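Local coordinates for sigma-c capsid protein (Avian reovirus, PDB 2VRS), which forms the homotrimeric fibre of the virion that attaches the virus to host cells, and also induces apoptosis, at the interface of chains A and B. Coordinates in Å, arbitrary orientation; residue numbers count along the deposited sequence, not the author numbering. Chains: chain A/B, Sigma-c capsid protein.

Contact 1: the interface of chains A and B. Residues chain A 9, 12-13, 16; chain B 9-10, 13, 16.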
loop_
_atom_site.group_PDB
_atom_site.type_symbol
_atom_site.label_atom_id
_atom_site.label_comp_id
_atom_site.label_asym_id
_atom_site.label_seq_id
_atom_site.Cartn_x
_atom_site.Cartn_y
_atom_site.Cartn_z
ATOM N N ASN A 9 -16.373 39.050 72.225
ATOM C CA ASN A 9 -16.643 38.996 70.790
ATOM C C ASN A 9 -15.443 39.433 69.963
ATOM O O ASN A 9 -15.290 39.005 68.826
ATOM C CB ASN A 9 -17.929 39.702 70.408
ATOM C CG ASN A 9 -19.167 38.855 70.718
ATOM O OD1 ASN A 9 -19.115 37.622 70.719
ATOM N ND2 ASN A 9 -20.279 39.525 70.976
ATOM N N ALA A 12 -13.801 36.208 69.270
ATOM C CA ALA A 12 -14.600 35.494 68.279
ATOM C C ALA A 12 -14.427 36.099 66.884
ATOM O O ALA A 12 -14.371 35.386 65.890
ATOM C CB ALA A 12 -16.052 35.500 68.708
ATOM N N ILE A 13 -14.292 37.414 66.815
ATOM C CA ILE A 13 -14.045 38.079 65.526
ATOM C C ILE A 13 -12.656 37.740 64.953
ATOM O O ILE A 13 -12.511 37.521 63.737
ATOM C CB ILE A 13 -14.304 39.605 65.660
ATOM C CG1 ILE A 13 -15.827 39.823 65.821
ATOM C CG2 ILE A 13 -13.761 40.366 64.445
ATOM C CD1 ILE A 13 -16.237 41.171 66.497
ATOM N N LEU A 16 -12.968 34.259 63.479
ATOM C CA LEU A 16 -13.651 34.306 62.170
ATOM C C LEU A 16 -12.696 34.846 61.107
ATOM O O LEU A 16 -12.609 34.305 59.995
ATOM C CB LEU A 16 -14.919 35.172 62.221
ATOM C CG LEU A 16 -16.166 34.759 63.030
ATOM C CD1 LEU A 16 -17.207 35.878 63.013
ATOM C CD2 LEU A 16 -16.789 33.517 62.522
ATOM N N ASN B 9 -24.446 41.302 68.497
ATOM C CA ASN B 9 -23.204 40.914 67.816
ATOM C C ASN B 9 -22.995 39.396 67.823
ATOM O O ASN B 9 -22.533 38.839 66.819
ATOM C CB ASN B 9 -21.989 41.643 68.403
ATOM C CG ASN B 9 -21.896 43.101 67.958
ATOM O OD1 ASN B 9 -22.523 43.518 66.966
ATOM N ND2 ASN B 9 -21.079 43.873 68.660
ATOM N N SER B 10 -23.373 38.723 68.917
ATOM C CA SER B 10 -23.174 37.267 69.017
ATOM C C SER B 10 -23.962 36.506 67.966
ATOM O O SER B 10 -23.449 35.536 67.402
ATOM C CB SER B 10 -23.445 36.700 70.430
ATOM O OG SER B 10 -24.829 36.730 70.793
ATOM N N ILE B 13 -22.202 36.980 64.682
ATOM C CA ILE B 13 -21.033 36.076 64.669
ATOM C C ILE B 13 -21.433 34.638 64.335
ATOM O O ILE B 13 -20.779 33.970 63.526
ATOM C CB ILE B 13 -20.232 36.164 66.012
ATOM C CG1 ILE B 13 -19.386 37.448 66.002
ATOM C CG2 ILE B 13 -19.336 34.918 66.229
ATOM C CD1 ILE B 13 -19.083 38.024 67.371
ATOM N N LEU B 16 -22.224 34.445 60.652
ATOM C CA LEU B 16 -20.979 34.498 59.866
ATOM C C LEU B 16 -20.297 33.150 59.859
ATOM O O LEU B 16 -19.854 32.690 58.806
ATOM C CB LEU B 16 -20.031 35.597 60.388
ATOM C CG LEU B 16 -20.121 36.946 59.665
ATOM C CD1 LEU B 16 -21.512 37.567 59.743
ATOM C CD2 LEU B 16 -19.053 37.914 60.143
#

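Contact 2: the interface of chains A and B. Residues chain A 160, 175, 177; chain B 82, 104, 106, 115, 206.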
loop_
_atom_site.group_PDB
_atom_site.type_symbol
_atom_site.label_atom_id
_atom_site.label_comp_id
_atom_site.label_asym_id
_atom_site.label_seq_id
_atom_site.Cartn_x
_atom_site.Cartn_y
_atom_site.Cartn_z
ATOM N N PRO A 160 1.908 0.191 -19.919
ATOM C CA PRO A 160 2.236 -0.910 -20.837
ATOM C C PRO A 160 1.130 -1.920 -20.993
ATOM O O PRO A 160 0.411 -2.231 -20.050
ATOM C CB PRO A 160 3.480 -1.552 -20.197
ATOM C CG PRO A 160 3.474 -1.057 -18.788
ATOM C CD PRO A 160 2.738 0.199 -18.695
ATOM N N GLN A 175 5.344 -5.486 -27.285
ATOM C CA GLN A 175 5.216 -4.645 -26.076
ATOM C C GLN A 175 4.581 -3.343 -26.558
ATOM O O GLN A 175 5.220 -2.613 -27.286
ATOM C CB GLN A 175 6.624 -4.316 -25.535
ATOM C CG GLN A 175 6.633 -3.231 -24.410
ATOM C CD GLN A 175 5.799 -3.690 -23.284
ATOM O OE1 GLN A 175 6.191 -4.603 -22.540
ATOM N NE2 GLN A 175 4.639 -3.083 -23.126
ATOM N N TYR A 177 1.418 0.068 -25.656
ATOM C CA TYR A 177 0.991 1.020 -24.620
ATOM C C TYR A 177 -0.463 1.412 -24.772
ATOM O O TYR A 177 -0.986 1.477 -25.886
ATOM C CB TYR A 177 1.869 2.292 -24.626
ATOM C CG TYR A 177 3.278 1.921 -24.224
ATOM C CD1 TYR A 177 3.645 1.901 -22.868
ATOM C CD2 TYR A 177 4.208 1.437 -25.182
ATOM C CE1 TYR A 177 4.925 1.473 -22.486
ATOM C CE2 TYR A 177 5.490 1.013 -24.792
ATOM C CZ TYR A 177 5.829 1.046 -23.433
ATOM O OH TYR A 177 7.067 0.601 -22.985
ATOM N N LEU B 82 5.257 8.016 -17.578
ATOM C CA LEU B 82 5.904 7.041 -18.435
ATOM C C LEU B 82 7.142 7.827 -18.930
ATOM O O LEU B 82 7.020 8.743 -19.775
ATOM C CB LEU B 82 5.020 6.587 -19.589
ATOM C CG LEU B 82 5.707 5.557 -20.510
ATOM C CD1 LEU B 82 5.897 4.241 -19.706
ATOM C CD2 LEU B 82 4.835 5.357 -21.767
ATOM N N ASN B 104 11.779 2.672 -21.449
ATOM C CA ASN B 104 10.530 3.221 -20.952
ATOM C C ASN B 104 10.388 2.833 -19.481
ATOM O O ASN B 104 10.490 1.652 -19.142
ATOM C CB ASN B 104 9.337 2.693 -21.760
ATOM C CG ASN B 104 9.160 3.449 -23.100
ATOM O OD1 ASN B 104 8.226 4.229 -23.258
ATOM N ND2 ASN B 104 10.079 3.275 -23.990
ATOM N N HIS B 106 7.809 3.007 -16.445
ATOM C CA HIS B 106 6.437 3.301 -16.054
ATOM C C HIS B 106 6.344 3.387 -14.541
ATOM O O HIS B 106 6.442 2.371 -13.829
ATOM C CB HIS B 106 5.473 2.223 -16.588
ATOM C CG HIS B 106 4.041 2.525 -16.277
ATOM N ND1 HIS B 106 3.226 1.609 -15.672
ATOM C CD2 HIS B 106 3.296 3.657 -16.428
ATOM C CE1 HIS B 106 2.030 2.144 -15.475
ATOM N NE2 HIS B 106 2.042 3.380 -15.940
ATOM N N MET B 115 10.972 -1.227 -19.284
ATOM C CA MET B 115 10.871 -1.948 -20.543
ATOM C C MET B 115 11.963 -1.339 -21.412
ATOM O O MET B 115 11.863 -0.162 -21.768
ATOM C CB MET B 115 9.505 -1.647 -21.192
ATOM C CG MET B 115 8.279 -2.368 -20.577
ATOM S SD MET B 115 7.636 -1.752 -18.957
ATOM C CE MET B 115 7.300 0.021 -19.217
ATOM N N ARG B 206 13.313 -6.574 -19.365
ATOM C CA ARG B 206 12.120 -6.177 -18.661
ATOM C C ARG B 206 12.225 -6.530 -17.196
ATOM O O ARG B 206 12.555 -7.674 -16.827
ATOM C CB ARG B 206 10.923 -6.852 -19.327
ATOM C CG ARG B 206 9.580 -6.536 -18.706
ATOM C CD ARG B 206 8.530 -6.573 -19.834
ATOM N NE ARG B 206 7.143 -6.673 -19.374
ATOM C CZ ARG B 206 6.102 -6.977 -20.156
ATOM N NH1 ARG B 206 6.271 -7.225 -21.452
ATOM N NH2 ARG B 206 4.880 -7.040 -19.638
#

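Contact 3: the interface of chains A and B. Residues chain A 151, 153-154, 156-159, 210; chain B 76, 78-82, 106, 108.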
loop_
_atom_site.group_PDB
_atom_site.type_symbol
_atom_site.label_atom_id
_atom_site.label_comp_id
_atom_site.label_asym_id
_atom_site.label_seq_id
_atom_site.Cartn_x
_atom_site.Cartn_y
_atom_site.Cartn_z
ATOM N N SER A 151 -7.364 4.867 -10.985
ATOM C CA SER A 151 -7.240 6.059 -10.122
ATOM C C SER A 151 -6.862 7.299 -10.932
ATOM O O SER A 151 -6.314 7.225 -12.050
ATOM C CB SER A 151 -6.201 5.815 -9.023
ATOM O OG SER A 151 -4.927 5.765 -9.605
ATOM N N GLY A 153 -4.459 9.207 -10.275
ATOM C CA GLY A 153 -2.979 9.179 -10.395
ATOM C C GLY A 153 -2.573 8.285 -11.567
ATOM O O GLY A 153 -1.778 8.666 -12.415
ATOM N N PHE A 154 -3.142 7.086 -11.621
ATOM C CA PHE A 154 -2.794 6.168 -12.713
ATOM C C PHE A 154 -3.131 6.737 -14.101
ATOM O O PHE A 154 -2.378 6.560 -15.075
ATOM C CB PHE A 154 -3.518 4.815 -12.506
ATOM C CG PHE A 154 -3.026 3.735 -13.431
ATOM C CD1 PHE A 154 -1.860 3.002 -13.104
ATOM C CD2 PHE A 154 -3.639 3.534 -14.654
ATOM C CE1 PHE A 154 -1.391 2.012 -13.963
ATOM C CE2 PHE A 154 -3.151 2.539 -15.541
ATOM C CZ PHE A 154 -2.015 1.796 -15.179
ATOM N N ALA A 156 -3.006 9.512 -15.320
ATOM C CA ALA A 156 -2.117 10.579 -15.800
ATOM C C ALA A 156 -1.058 10.157 -16.817
ATOM O O ALA A 156 -0.447 11.020 -17.453
ATOM C CB ALA A 156 -1.458 11.316 -14.625
ATOM N N ALA A 157 -0.798 8.854 -16.966
ATOM C CA ALA A 157 0.260 8.419 -17.887
ATOM C C ALA A 157 -0.199 7.241 -18.732
ATOM O O ALA A 157 -1.065 6.461 -18.327
ATOM C CB ALA A 157 1.519 8.014 -17.105
ATOM N N SER A 158 0.427 7.114 -19.897
ATOM C CA SER A 158 0.350 5.880 -20.681
ATOM C C SER A 158 0.893 4.717 -19.867
ATOM O O SER A 158 1.722 4.905 -18.949
ATOM C CB SER A 158 1.172 6.035 -21.959
ATOM O OG SER A 158 0.594 7.041 -22.793
ATOM N N PHE A 159 0.435 3.504 -20.185
ATOM C CA PHE A 159 0.820 2.306 -19.422
ATOM C C PHE A 159 1.061 1.119 -20.353
ATOM O O PHE A 159 0.518 1.064 -21.470
ATOM C CB PHE A 159 -0.250 1.921 -18.374
ATOM C CG PHE A 159 -1.632 1.821 -18.943
ATOM C CD1 PHE A 159 -2.412 2.948 -19.108
ATOM C CD2 PHE A 159 -2.135 0.549 -19.343
ATOM C CE1 PHE A 159 -3.716 2.830 -19.673
ATOM C CE2 PHE A 159 -3.425 0.415 -19.902
ATOM C CZ PHE A 159 -4.208 1.545 -20.071
ATOM N N ASP A 210 -4.037 0.518 -11.851
ATOM C CA ASP A 210 -4.185 0.813 -10.423
ATOM C C ASP A 210 -5.499 1.574 -10.287
ATOM O O ASP A 210 -5.713 2.528 -11.024
ATOM C CB ASP A 210 -3.022 1.698 -9.959
ATOM C CG ASP A 210 -1.698 0.945 -9.986
ATOM O OD1 ASP A 210 -1.698 -0.332 -9.842
ATOM O OD2 ASP A 210 -0.676 1.644 -10.075
ATOM N N TYR B 76 -2.095 5.561 -3.624
ATOM C CA TYR B 76 -1.384 6.811 -3.998
ATOM C C TYR B 76 -2.220 7.795 -4.788
ATOM O O TYR B 76 -3.091 7.411 -5.566
ATOM C CB TYR B 76 -0.116 6.446 -4.790
ATOM C CG TYR B 76 -0.387 5.838 -6.169
ATOM C CD1 TYR B 76 -0.499 6.657 -7.277
ATOM C CD2 TYR B 76 -0.443 4.443 -6.357
ATOM C CE1 TYR B 76 -0.694 6.142 -8.567
ATOM C CE2 TYR B 76 -0.644 3.915 -7.663
ATOM C CZ TYR B 76 -0.764 4.764 -8.729
ATOM O OH TYR B 76 -0.927 4.245 -10.009
ATOM N N ALA B 78 -0.262 10.472 -6.203
ATOM C CA ALA B 78 0.732 11.044 -7.119
ATOM C C ALA B 78 0.475 10.629 -8.580
ATOM O O ALA B 78 0.098 9.468 -8.849
ATOM C CB ALA B 78 2.148 10.591 -6.703
ATOM N N GLU B 79 0.723 11.534 -9.525
ATOM C CA GLU B 79 0.489 11.189 -10.933
ATOM C C GLU B 79 1.532 10.164 -11.410
ATOM O O GLU B 79 2.742 10.309 -11.168
ATOM C CB GLU B 79 0.556 12.437 -11.824
ATOM C CG GLU B 79 -0.619 13.403 -11.557
ATOM C CD GLU B 79 -0.686 14.527 -12.595
ATOM O OE1 GLU B 79 0.293 14.707 -13.330
ATOM O OE2 GLU B 79 -1.735 15.184 -12.694
ATOM N N ALA B 80 1.057 9.137 -12.101
ATOM C CA ALA B 80 1.956 8.222 -12.779
ATOM C C ALA B 80 2.707 8.959 -13.906
ATOM O O ALA B 80 2.270 10.021 -14.385
ATOM C CB ALA B 80 1.164 7.033 -13.346
ATOM N N GLN B 81 3.831 8.386 -14.334
ATOM C CA GLN B 81 4.627 8.948 -15.438
ATOM C C GLN B 81 5.177 7.803 -16.273
ATOM O O GLN B 81 5.545 6.741 -15.716
ATOM C CB GLN B 81 5.880 9.702 -14.880
ATOM C CG GLN B 81 5.622 10.717 -13.773
ATOM C CD GLN B 81 6.920 11.177 -13.101
ATOM O OE1 GLN B 81 7.144 10.953 -11.881
ATOM N NE2 GLN B 81 7.808 11.774 -13.910
ATOM N N LEU B 82 5.257 8.016 -17.578
ATOM C CA LEU B 82 5.904 7.041 -18.435
ATOM C C LEU B 82 7.142 7.827 -18.930
ATOM O O LEU B 82 7.020 8.743 -19.775
ATOM C CB LEU B 82 5.020 6.587 -19.589
ATOM C CG LEU B 82 5.707 5.557 -20.510
ATOM C CD1 LEU B 82 5.897 4.241 -19.706
ATOM C CD2 LEU B 82 4.835 5.357 -21.767
ATOM N N HIS B 106 7.809 3.007 -16.445
ATOM C CA HIS B 106 6.437 3.301 -16.054
ATOM C C HIS B 106 6.344 3.387 -14.541
ATOM O O HIS B 106 6.442 2.371 -13.829
ATOM C CB HIS B 106 5.473 2.223 -16.588
ATOM C CG HIS B 106 4.041 2.525 -16.277
ATOM N ND1 HIS B 106 3.226 1.609 -15.672
ATOM C CD2 HIS B 106 3.296 3.657 -16.428
ATOM C CE1 HIS B 106 2.030 2.144 -15.475
ATOM N NE2 HIS B 106 2.042 3.380 -15.940
ATOM N N HIS B 108 4.331 4.202 -11.253
ATOM C CA HIS B 108 2.945 4.266 -10.790
ATOM C C HIS B 108 2.977 3.941 -9.294
ATOM O O HIS B 108 3.338 2.852 -8.892
ATOM C CB HIS B 108 2.036 3.302 -11.621
ATOM C CG HIS B 108 2.518 1.874 -11.669
ATOM N ND1 HIS B 108 1.815 0.841 -11.084
ATOM C CD2 HIS B 108 3.618 1.305 -12.243
ATOM C CE1 HIS B 108 2.460 -0.299 -11.286
ATOM N NE2 HIS B 108 3.546 -0.042 -12.002
HETATM O O HOH W 1 -0.266 4.975 -16.011
HETATM O O HOH W 2 -3.790 5.224 -7.156
HETATM O O HOH W 3 -4.949 8.607 -7.506
#

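Contact 4: the interface of chains A and B. Residues chain A 16, 19-20, 23; chain B 17, 20, 23-24.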
loop_
_atom_site.group_PDB
_atom_site.type_symbol
_atom_site.label_atom_id
_atom_site.label_comp_id
_atom_site.label_asym_id
_atom_site.label_seq_id
_atom_site.Cartn_x
_atom_site.Cartn_y
_atom_site.Cartn_z
ATOM N N LEU A 16 -12.968 34.259 63.479
ATOM C CA LEU A 16 -13.651 34.306 62.170
ATOM C C LEU A 16 -12.696 34.846 61.107
ATOM O O LEU A 16 -12.609 34.305 59.995
ATOM C CB LEU A 16 -14.919 35.172 62.221
ATOM C CG LEU A 16 -16.166 34.759 63.030
ATOM C CD1 LEU A 16 -17.207 35.878 63.013
ATOM C CD2 LEU A 16 -16.789 33.517 62.522
ATOM N N ASP A 19 -10.290 32.145 59.858
ATOM C CA ASP A 19 -10.955 31.192 58.949
ATOM C C ASP A 19 -11.278 31.784 57.574
ATOM O O ASP A 19 -11.212 31.101 56.559
ATOM C CB ASP A 19 -12.249 30.672 59.570
ATOM C CG ASP A 19 -12.004 29.885 60.829
ATOM O OD1 ASP A 19 -10.911 29.294 60.983
ATOM O OD2 ASP A 19 -12.940 29.836 61.629
ATOM N N ILE A 20 -11.673 33.053 57.545
ATOM C CA ILE A 20 -11.964 33.760 56.281
ATOM C C ILE A 20 -10.661 33.867 55.483
ATOM O O ILE A 20 -10.647 33.605 54.261
ATOM C CB ILE A 20 -12.607 35.161 56.555
ATOM C CG1 ILE A 20 -13.990 34.975 57.159
ATOM C CG2 ILE A 20 -12.699 35.987 55.271
ATOM C CD1 ILE A 20 -14.544 36.260 57.859
ATOM N N ASN A 23 -9.764 30.490 54.052
ATOM C CA ASN A 23 -10.621 30.299 52.860
ATOM C C ASN A 23 -10.128 31.088 51.652
ATOM O O ASN A 23 -10.102 30.560 50.543
ATOM C CB ASN A 23 -12.075 30.664 53.121
ATOM C CG ASN A 23 -12.853 29.581 53.862
ATOM O OD1 ASN A 23 -12.387 28.471 54.055
ATOM N ND2 ASN A 23 -14.054 29.936 54.305
ATOM N N LYS B 17 -20.256 32.499 61.023
ATOM C CA LYS B 17 -19.654 31.180 61.164
ATOM C C LYS B 17 -20.263 30.194 60.176
ATOM O O LYS B 17 -19.552 29.382 59.568
ATOM C CB LYS B 17 -19.851 30.636 62.575
ATOM C CG LYS B 17 -18.815 31.052 63.584
ATOM C CD LYS B 17 -19.033 30.290 64.896
ATOM C CE LYS B 17 -18.212 30.879 66.029
ATOM N NZ LYS B 17 -18.645 30.386 67.369
ATOM N N ILE B 20 -19.069 30.993 56.588
ATOM C CA ILE B 20 -17.651 30.577 56.468
ATOM C C ILE B 20 -17.562 29.076 56.295
ATOM O O ILE B 20 -16.775 28.566 55.470
ATOM C CB ILE B 20 -16.818 31.033 57.716
ATOM C CG1 ILE B 20 -16.689 32.545 57.715
ATOM C CG2 ILE B 20 -15.408 30.299 57.807
ATOM C CD1 ILE B 20 -16.393 33.129 59.132
ATOM N N ASN B 23 -18.743 28.124 52.824
ATOM C CA ASN B 23 -17.609 28.400 51.915
ATOM C C ASN B 23 -16.541 27.309 51.986
ATOM O O ASN B 23 -16.098 26.818 50.947
ATOM C CB ASN B 23 -17.036 29.801 52.142
ATOM C CG ASN B 23 -17.913 30.902 51.561
ATOM O OD1 ASN B 23 -18.929 30.637 50.886
ATOM N ND2 ASN B 23 -17.522 32.153 51.823
ATOM N N GLY B 24 -16.196 26.887 53.206
ATOM C CA GLY B 24 -15.234 25.793 53.438
ATOM C C GLY B 24 -15.658 24.516 52.730
ATOM O O GLY B 24 -14.847 23.876 52.049
#

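Contact 1: the interface of chains A and B
Two parallel helices meet here through a knobs-into-holes core of the triple coiled coil, with B:Ile13 as the most deeply buried knob. The apolar contacts come first. B:Ile13 holds CG1 anti to the carbonyl carbon (chi1 -77°) and extends beyond it (chi2 153°), so that CD1 reaches back toward the N-terminal end of chain A, while CG2 stands anti to the backbone N, beside the carbonyl carbon. B:Ile13 CD1 presses against the carboxamide of A:Asn9, 3.4 Å from A:Asn9 CG, the two side chains crossing obliquely. B:Ile13 CD1 also lies 4.0 Å from CG1 of A:Ile13, the equivalent residue, across a right-angle crossing. On the other branch, B:Ile13 CG2 faces A:Leu16 CD1 at 4.0 Å, with A:Ala12 CB beside it; alanine's small methyl lets the isoleucine settle close to helix A. One turn on, A:Leu16 CD1 points at B:Leu16, 3.9 Å from B:Leu16 CB, again crossing at about a right angle. Branched aliphatic chains suit these places because they fill a hole from several sides.

No polar bond crosses this patch. A:Asn9 ND2 rests against B:Asn9 CB at 3.7 Å, near the backbone N of B:Ser10, the two asparagine amides turned 66° apart. The amide therefore serves here as a flat lid on B:Ile13.

All these residues belong to helix 8-38, near its N-terminal end, on the face turned toward the trimer axis and the neighbouring chain.

Contact 2: the interface of chains A and B
A:Tyr177, B:Met115 and A:Pro160 carry this contact between the sheets of two C-terminal beta-barrel domains. A:Tyr177 reaches from strand 170-180 with CG anti to the carbonyl carbon (chi1 -66°), putting its phenol tip against B:Asn104: A:Tyr177 OH stands 3.3 Å from B:Asn104 CB. B:Leu82 lays its CD2 methyl over one face of the ring, toward the rim, 3.8 Å from A:Tyr177 CD1; A:Gln175 NE2 lies over the opposite face. A tyrosine suits the place, being long enough to span from one sheet to the other.

B:Met115 folds back at chi2 and chi3, a bend that an unbranched, flexible chain readily makes. B:Met115 CG sits 3.9 Å from the amide carbon A:Gln175 CD. The methyl B:Met115 CE turns the other way, 4.0 Å from A:Pro160 CG and close to the tyrosine hydroxyl.

A:Pro160 sets its CD methylene 3.3 Å above the plane of the B:His106 imidazole, toward the rim, in a CH-pi contact. The rigid proline ring offers a C-H to the flat aromatic face with little entropy to lose. At the margin the poorly ordered B:Arg206 brings NH1 near A:Gln175 OE1, but the geometry does not make a hydrogen bond.

The patch joins neighbouring head domains mainly through van der Waals packing, and so supports the homotrimer that carries out cell attachment.

Contact 3: the interface of chains A and B
The backbones meet in a nearly straight hydrogen bond, from B:Ala80 N to A:Gly153 O (2.9 Å), whose donor lies above the carbonyl plane, 48° out of it. Glycine and alanine allow this close approach, and A:Ala156 CB packs on B:Glu79 CB at 3.6 Å.

A:Asp210 is the polar centre. Its OD2 accepts from both B:Tyr76 OH and B:His108 ND1: the hydroxyl comes to the anti lone pair at 2.6 Å, with ring and carboxylate almost perpendicular, and the imidazole nitrogen to the syn lone pair at 2.8 Å, within its ring plane. Both B:Tyr76 and B:His108 hold CG wedged between the main-chain N and C (chi1 68° and 54°). These donors would stabilise a charged carboxylate.

A:Phe154 takes the tyrosine hydroxyl at its edge and points CE1 at CE1 of B:His106 (3.7 Å). Water 1, over the phenylalanine face, is gripped by B:His106 NE2 (2.8 Å) and the carbonyls of A:Phe154 and A:Ala157. Water 2, over the B:Tyr76 ring, bridges A:Ser151 OG to the carbonyl of B:Tyr76; that OG accepts from A:Phe154 N (3.0 Å), capping the short helix.

The contact joins helix 152-155 and strand 203-210 of chain A to strand 98-108 and the segment leading into strand 81-93 of chain B, at the head's shaft-facing side.

Contact 4: the interface of chains A and B
B:Ile20 buries the most surface here, surrounded by four side chains of helix A. B:Ile20 CD1 is pressed 3.4 Å from A:Leu16 CD2, a snug contact, and lies 3.6 Å from A:Ile20 CG1; both chains cross it at about a right angle. The poorly ordered B:Lys17 flanks A:Leu16 with its aliphatic stem. On the other branch, B:Ile20 CG2 meets the methylene A:Asp19 CB at 3.6 Å, so the aspartate adds aliphatic surface to the pocket. Beta-branching splits the B:Ile20 chain, and chi1 -69° turns CG1 and its CD1 toward A:Leu16 and A:Ile20, and CG2 toward A:Asp19; such a residue suits a knob that must touch on both sides.

Polar binding closes the site on the C-terminal side. A:Asn23 ND2 donates to the backbone carbonyl O of B:Ile20 at 3.3 Å, a modestly bent bond of 148° at H. The donor lies in the carbonyl plane on a lone pair, and the oxygen close to the amide plane, so the bond would help to hold the carboxamide's rotation.

Further out, B:Asn23 packs its CB against the same ND2, with the amide planes 60° apart. B:Gly24 has no side chain, letting the asparagine lie close to helix B.

Every residue belongs to the N-terminal half of helix 8-38, reaching toward its middle.

The contacts form two pairs at opposite ends of the elongated molecule. Contacts 1 and 4 lie about 12 Å apart between C-alpha centres along helix 8-38 and share A:Leu16, which links one layer of the coiled coil to the next. Contacts 2 and 3, also about 12 Å apart, share B:Leu82 and B:His106, so that one histidine serves both parts of the head interface. From contact 1 it is about 98 Å to contact 2. The homotrimer is thus held together at both stalk and head, by mostly apolar helix packing in one and by apolar packing plus the polar and water-bridged bonds of contact 3 in the other.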